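Local coordinates for galactan 1,3-beta-galactosidase (Phanerochaete chrysosporium, PDB 7BYS), which probably hydrolyses beta-1,3-linked galactan as an exo-acting family 43 glycoside hydrolase, coupled to a calcium-binding carbohydrate-binding module, at residues Met73-Thr76 and Ser77-Val80; Tyr122-Lys125 and Gly126-Lys129; Ala155-Asn158 and Asn159-Lys163. All coordinates share one frame; numbering follows the deposited sequence. Where two conformers were deposited one is given.

Contact 1: Met73-Thr76 and Ser77-Val80; sequences MIST and SNVV
S75 and N78 close a type I beta turn from both backbone and side chain, a worked case of a polar side chain bracing the loop that leads into a strand. The backbone bond runs from N78 N to S75 O and is 3.1 Å long.

The side-chain hydrogen bonds centre on the hydroxyl of S75. With chi1 at 75°, OG sits between the backbone N and the carbonyl carbon, a position from which it can reach the backbone of S77 and the amide of N78. S75 OG donates to N78 OD1 at 2.8 Å and accepts a longer bond of 3.2 Å from S77 N, which makes an ST turn within the beta turn. The amide of N78 is thus held at both ends: OD1 accepts the hydrogen bond from S75 OG, while ND2 donates to the backbone O of D101. These two bonds should fix its rotation.

Packing and water complete the link. The CB of N78 presses against M73 O at 3.1 Å. A water donates to that same carbonyl and to V79 O, linking M73 to the start of the strand. The apolar share is small, a methyl-to-methyl contact of 3.9 Å between I74 CG2 and V80 CG2.

The loop follows strand 60-61 and delivers the chain into strand 79-88, which opens one blade of the beta-propeller expected of family 43. I74 and V80 both lie on F98 of strand 93-101, and V80 precedes the galactose-binding residues E81 and R82.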
loop_
_atom_site.group_PDB
_atom_site.type_symbol
_atom_site.label_atom_id
_atom_site.label_comp_id
_atom_site.label_asym_id
_atom_site.label_seq_id
_atom_site.Cartn_x
_atom_site.Cartn_y
_atom_site.Cartn_z
ATOM N N MET A 73 5.345 -26.889 1.085
ATOM C CA MET A 73 5.632 -25.567 1.617
ATOM C C MET A 73 4.622 -24.516 1.175
ATOM O O MET A 73 4.722 -23.372 1.628
ATOM C CB MET A 73 7.038 -25.132 1.204
ATOM C CG MET A 73 8.145 -25.920 1.870
ATOM S SD MET A 73 9.260 -24.842 2.782
ATOM C CE MET A 73 8.114 -24.128 3.949
ATOM N N ILE A 74 3.657 -24.866 0.321
ATOM C CA ILE A 74 2.536 -23.977 0.032
ATOM C C ILE A 74 1.236 -24.541 0.592
ATOM O O ILE A 74 0.164 -24.362 0.007
ATOM C CB ILE A 74 2.422 -23.599 -1.459
ATOM C CG1 ILE A 74 2.133 -24.818 -2.348
ATOM C CG2 ILE A 74 3.684 -22.846 -1.918
ATOM C CD1 ILE A 74 1.506 -24.426 -3.675
ATOM N N SER A 75 1.320 -25.204 1.747
ATOM C CA SER A 75 0.122 -25.603 2.471
ATOM C C SER A 75 -0.516 -24.394 3.166
ATOM O O SER A 75 0.063 -23.306 3.249
ATOM C CB SER A 75 0.475 -26.635 3.540
ATOM O OG SER A 75 1.112 -26.015 4.642
ATOM N N THR A 76 -1.737 -24.596 3.683
ATOM C CA THR A 76 -2.420 -23.530 4.415
ATOM C C THR A 76 -1.809 -23.259 5.779
ATOM O O THR A 76 -2.306 -22.381 6.494
ATOM C CB THR A 76 -3.909 -23.839 4.592
ATOM O OG1 THR A 76 -4.063 -25.105 5.251
ATOM C CG2 THR A 76 -4.601 -23.882 3.265
ATOM N N SER A 77 -0.767 -23.987 6.165
ATOM C CA SER A 77 -0.023 -23.708 7.386
ATOM C C SER A 77 1.293 -22.988 7.116
ATOM O O SER A 77 2.058 -22.739 8.053
ATOM C CB SER A 77 0.241 -25.007 8.152
ATOM O OG SER A 77 -0.955 -25.740 8.318
ATOM N N ASN A 78 1.568 -22.636 5.861
ATOM C CA ASN A 78 2.811 -21.979 5.484
ATOM C C ASN A 78 2.533 -20.547 5.041
ATOM O O ASN A 78 1.382 -20.112 4.959
ATOM C CB ASN A 78 3.506 -22.765 4.377
ATOM C CG ASN A 78 4.198 -24.001 4.896
ATOM O OD1 ASN A 78 3.711 -25.116 4.728
ATOM N ND2 ASN A 78 5.340 -23.810 5.532
ATOM N N VAL A 79 3.613 -19.833 4.735
ATOM C CA VAL A 79 3.574 -18.423 4.362
ATOM C C VAL A 79 3.871 -18.293 2.871
ATOM O O VAL A 79 4.856 -18.852 2.372
ATOM C CB VAL A 79 4.582 -17.616 5.192
ATOM C CG1 VAL A 79 4.733 -16.215 4.633
ATOM C CG2 VAL A 79 4.153 -17.576 6.660
ATOM N N VAL A 80 3.012 -17.567 2.159
ATOM C CA VAL A 80 3.238 -17.204 0.761
ATOM C C VAL A 80 2.993 -15.709 0.677
ATOM O O VAL A 80 1.856 -15.259 0.871
ATOM C CB VAL A 80 2.299 -17.955 -0.194
ATOM C CG1 VAL A 80 2.383 -17.353 -1.596
ATOM C CG2 VAL A 80 2.640 -19.439 -0.232
HETATM O O HOH W 1 5.457 -21.000 0.660
#

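Contact 2: Tyr122-Lys125 and Gly126-Lys129; sequences YTYK and GSFK
Y124 leans forward along its own strand and covers G126, in an outermost strand, 123-128, of a four-stranded antiparallel propeller blade. K125 and G126 both pair through their backbones with V112 of the adjacent strand, which is consistent with a beta bulge at this point. The case illustrates how an aromatic side chain can roof over a glycine two residues further on.

The tight side is the roof itself. CG of Y124 stands anti to the backbone N (chi1 171°), a torsion that sends the ring forward over the following residues. G126 N lies 3.4 Å above the plane of the Y124 ring, over its centre. The alpha carbon is next to it: G126 CA is 3.8 Å from the centroid of the Y124 ring and 27° off its normal, a CH-pi contact over the face. The backbone angles of G126 are what call for glycine, as they would jam any CB against the carbonyl O of K125. F98 of strand 93-101 also touches the tyrosine.

The loose side belongs to K125. The CB of K125 passes G126 N at 3.5 Å, but the chain beyond bends away to the exposed surface, where the ammonium makes a cation-pi contact with Y172.

The phenol end is firmly held. S127 OG meets the ring at its edge, in the plane, and is hydrogen-bonded in turn to S100 OG on strand 93-101, so the tyrosine joins a chain of hydroxyls. The link between Y124 OH and S127 OG is short, 2.6 Å, and either oxygen could be the donor.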
loop_
_atom_site.group_PDB
_atom_site.type_symbol
_atom_site.label_atom_id
_atom_site.label_comp_id
_atom_site.label_asym_id
_atom_site.label_seq_id
_atom_site.Cartn_x
_atom_site.Cartn_y
_atom_site.Cartn_z
ATOM N N TYR A 122 -1.476 -21.338 -11.672
ATOM C CA TYR A 122 -0.056 -21.624 -11.782
ATOM C C TYR A 122 0.270 -22.974 -11.156
ATOM O O TYR A 122 -0.453 -23.475 -10.291
ATOM C CB TYR A 122 0.764 -20.515 -11.096
ATOM C CG TYR A 122 0.823 -19.234 -11.888
ATOM C CD1 TYR A 122 -0.325 -18.474 -12.107
ATOM C CD2 TYR A 122 2.033 -18.780 -12.431
ATOM C CE1 TYR A 122 -0.282 -17.311 -12.847
ATOM C CE2 TYR A 122 2.087 -17.610 -13.164
ATOM C CZ TYR A 122 0.928 -16.881 -13.369
ATOM O OH TYR A 122 0.939 -15.725 -14.102
ATOM N N THR A 123 1.391 -23.547 -11.586
ATOM C CA THR A 123 1.878 -24.830 -11.090
ATOM C C THR A 123 3.163 -24.596 -10.302
ATOM O O THR A 123 4.157 -24.106 -10.854
ATOM C CB THR A 123 2.121 -25.802 -12.249
ATOM O OG1 THR A 123 2.980 -25.200 -13.218
ATOM C CG2 THR A 123 0.809 -26.187 -12.914
ATOM N N TYR A 124 3.123 -24.923 -9.014
ATOM C CA TYR A 124 4.243 -24.694 -8.118
ATOM C C TYR A 124 5.384 -25.640 -8.457
ATOM O O TYR A 124 5.173 -26.841 -8.660
ATOM C CB TYR A 124 3.744 -24.935 -6.695
ATOM C CG TYR A 124 4.759 -24.959 -5.576
ATOM C CD1 TYR A 124 5.559 -23.858 -5.292
ATOM C CD2 TYR A 124 4.857 -26.067 -4.749
ATOM C CE1 TYR A 124 6.455 -23.878 -4.236
ATOM C CE2 TYR A 124 5.746 -26.104 -3.702
ATOM C CZ TYR A 124 6.535 -25.002 -3.438
ATOM O OH TYR A 124 7.408 -25.067 -2.382
ATOM N N LYS A 125 6.597 -25.097 -8.508
ATOM C CA LYS A 125 7.794 -25.840 -8.869
ATOM C C LYS A 125 8.691 -26.139 -7.682
ATOM O O LYS A 125 9.686 -26.856 -7.842
ATOM C CB LYS A 125 8.612 -25.061 -9.908
ATOM C CG LYS A 125 7.879 -24.770 -11.209
ATOM C CD LYS A 125 7.480 -26.054 -11.925
ATOM C CE LYS A 125 7.811 -25.984 -13.409
ATOM N NZ LYS A 125 9.232 -25.589 -13.659
ATOM N N GLY A 126 8.376 -25.611 -6.504
ATOM C CA GLY A 126 9.242 -25.797 -5.360
ATOM C C GLY A 126 9.804 -24.512 -4.785
ATOM O O GLY A 126 9.790 -23.450 -5.426
ATOM N N SER A 127 10.304 -24.608 -3.558
ATOM C CA SER A 127 10.917 -23.485 -2.868
ATOM C C SER A 127 12.392 -23.756 -2.595
ATOM O O SER A 127 12.809 -24.913 -2.446
ATOM C CB SER A 127 10.186 -23.194 -1.556
ATOM O OG SER A 127 8.815 -22.918 -1.804
ATOM N N PHE A 128 13.181 -22.683 -2.511
ATOM C CA PHE A 128 14.616 -22.827 -2.305
ATOM C C PHE A 128 15.212 -21.528 -1.766
ATOM O O PHE A 128 14.575 -20.471 -1.784
ATOM C CB PHE A 128 15.320 -23.267 -3.597
ATOM C CG PHE A 128 15.140 -22.303 -4.748
ATOM C CD1 PHE A 128 14.039 -22.387 -5.590
ATOM C CD2 PHE A 128 16.070 -21.314 -4.980
ATOM C CE1 PHE A 128 13.885 -21.500 -6.643
ATOM C CE2 PHE A 128 15.917 -20.422 -6.030
ATOM C CZ PHE A 128 14.822 -20.522 -6.856
ATOM N N LYS A 129 16.449 -21.635 -1.249
ATOM C CA LYS A 129 17.226 -20.467 -0.840
ATOM C C LYS A 129 18.090 -20.006 -2.003
ATOM O O LYS A 129 18.918 -20.792 -2.494
ATOM C CB LYS A 129 18.128 -20.811 0.330
ATOM C CG LYS A 129 17.415 -20.956 1.668
ATOM C CD LYS A 129 18.438 -21.052 2.796
ATOM C CE LYS A 129 17.790 -21.003 4.165
ATOM N NZ LYS A 129 17.221 -19.667 4.458
#

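Contact 3: Ala155-Asn158 and Asn159-Lys163; sequences ASDN and NQNFK
D157 OD2 is gripped from opposite faces of its carboxylate by N161 and K163. The amide of N161 comes in on the anti side, N161 ND2 lying 2.8 Å from D157 OD2, with the amide and carboxylate planes turned 77° apart. K163, extended beyond CG, crosses the aspartate at about a right angle, and K163 NZ forms a salt bridge of 3.1 Å with D157 OD2 from above the plane. K163 NZ also donates to S156 OG at 2.9 Å; S156 OG is hydrogen-bonded to D134 O as well.

These groups cluster at the head of the hairpin joining strands 150-156 and 161-167 of one propeller blade. A type I' turn from D157 to Q160 reverses the chain, and Q160 and N161 both face S156 in a classic beta bulge. At the last position of the turn, the side chain of Q160 folds back so that Q160 NE2 donates almost straight (178°) to N158 O, 2.9 Å away, with that oxygen in the amide plane.

On the other side, A155 CB touches N159 OD1 at 3.5 Å, and a water accepts from N159 N and donates to N159 OD1, with a weak further bond to A155 O. The A155 side chain is about 5 Å from that of D137, a galactose-binding residue.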
loop_
_atom_site.group_PDB
_atom_site.type_symbol
_atom_site.label_atom_id
_atom_site.label_comp_id
_atom_site.label_asym_id
_atom_site.label_seq_id
_atom_site.Cartn_x
_atom_site.Cartn_y
_atom_site.Cartn_z
ATOM N N ALA A 155 15.674 -9.240 0.816
ATOM C CA ALA A 155 16.267 -9.127 2.141
ATOM C C ALA A 155 16.893 -10.467 2.504
ATOM O O ALA A 155 16.210 -11.500 2.532
ATOM C CB ALA A 155 15.182 -8.753 3.149
ATOM N N SER A 156 18.189 -10.458 2.770
ATOM C CA SER A 156 18.944 -11.684 2.968
ATOM C C SER A 156 19.677 -11.608 4.305
ATOM O O SER A 156 19.624 -10.595 5.013
ATOM C CB SER A 156 19.903 -11.901 1.786
ATOM O OG SER A 156 20.500 -13.190 1.833
ATOM N N ASP A 157 20.336 -12.714 4.662
ATOM C CA ASP A 157 21.180 -12.807 5.858
ATOM C C ASP A 157 20.464 -12.269 7.102
ATOM O O ASP A 157 20.869 -11.280 7.716
ATOM C CB ASP A 157 22.551 -12.160 5.627
ATOM C CG ASP A 157 23.264 -12.719 4.393
ATOM O OD1 ASP A 157 23.175 -13.938 4.155
ATOM O OD2 ASP A 157 23.887 -11.941 3.646
ATOM N N ASN A 158 19.363 -12.938 7.453
ATOM C CA ASN A 158 18.554 -12.564 8.617
ATOM C C ASN A 158 18.101 -11.108 8.528
ATOM O O ASN A 158 18.111 -10.371 9.511
ATOM C CB ASN A 158 19.276 -12.859 9.936
ATOM C CG ASN A 158 19.447 -14.346 10.189
ATOM O OD1 ASN A 158 18.695 -15.170 9.668
ATOM N ND2 ASN A 158 20.438 -14.696 10.999
ATOM N N ASN A 159 17.719 -10.689 7.321
ATOM C CA ASN A 159 17.233 -9.356 6.968
ATOM C C ASN A 159 18.314 -8.277 6.987
ATOM O O ASN A 159 18.012 -7.122 6.688
ATOM C CB ASN A 159 16.014 -8.907 7.793
ATOM C CG ASN A 159 14.727 -9.610 7.374
ATOM O OD1 ASN A 159 14.640 -10.200 6.300
ATOM N ND2 ASN A 159 13.712 -9.520 8.218
ATOM N N GLN A 160 19.567 -8.616 7.288
ATOM C CA GLN A 160 20.577 -7.580 7.473
ATOM C C GLN A 160 21.147 -7.047 6.163
ATOM O O GLN A 160 21.486 -5.864 6.090
ATOM C CB GLN A 160 21.716 -8.088 8.358
ATOM C CG GLN A 160 21.255 -8.555 9.726
ATOM C CD GLN A 160 20.395 -7.514 10.411
ATOM O OE1 GLN A 160 20.885 -6.449 10.808
ATOM N NE2 GLN A 160 19.100 -7.794 10.522
ATOM N N ASN A 161 21.262 -7.877 5.131
ATOM C CA ASN A 161 21.967 -7.520 3.906
ATOM C C ASN A 161 20.986 -7.588 2.749
ATOM O O ASN A 161 20.373 -8.637 2.514
ATOM C CB ASN A 161 23.138 -8.477 3.645
ATOM C CG ASN A 161 24.117 -8.535 4.808
ATOM O OD1 ASN A 161 24.290 -7.564 5.542
ATOM N ND2 ASN A 161 24.755 -9.686 4.984
ATOM N N PHE A 162 20.856 -6.486 2.022
ATOM C CA PHE A 162 19.923 -6.411 0.909
ATOM C C PHE A 162 20.634 -6.758 -0.392
ATOM O O PHE A 162 21.683 -6.184 -0.707
ATOM C CB PHE A 162 19.319 -5.012 0.787
ATOM C CG PHE A 162 18.281 -4.936 -0.276
ATOM C CD1 PHE A 162 17.020 -5.466 -0.051
ATOM C CD2 PHE A 162 18.574 -4.402 -1.520
ATOM C CE1 PHE A 162 16.057 -5.436 -1.052
ATOM C CE2 PHE A 162 17.625 -4.380 -2.524
ATOM C CZ PHE A 162 16.374 -4.898 -2.290
ATOM N N LYS A 163 20.044 -7.663 -1.165
ATOM C CA LYS A 163 20.696 -8.213 -2.339
ATOM C C LYS A 163 19.860 -8.019 -3.597
ATOM O O LYS A 163 18.622 -8.073 -3.565
ATOM C CB LYS A 163 20.972 -9.698 -2.148
ATOM C CG LYS A 163 22.037 -9.953 -1.099
ATOM C CD LYS A 163 22.236 -11.429 -0.809
ATOM C CE LYS A 163 23.295 -11.602 0.281
ATOM N NZ LYS A 163 23.262 -12.987 0.839
HETATM O O HOH W 2 16.192 -12.229 5.266
HETATM O O HOH W 3 25.030 -15.053 2.703
#

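How the contacts relate
Contacts 1 and 2 serve the same sheet from two ends: contact 1 brings the chain into strand 79-88, contact 2 lies on strand 123-128 at the far edge, and M73 and I74 pack against Y124 where they meet. Contact 3 belongs to the next sheet and touches neither. Contacts 1 and 3 are partly buried, whereas contact 2 is a surface contact. Their chemistry differs too: contact 1 relies on uncharged hydroxyl and amide bonds within a loop, contact 2 on an aromatic face over glycine and a hydroxyl-to-hydroxyl bond, and contact 3 on a charged pair beside a tight turn. Contacts 1 and 3 approach galactose-binding residues most closely.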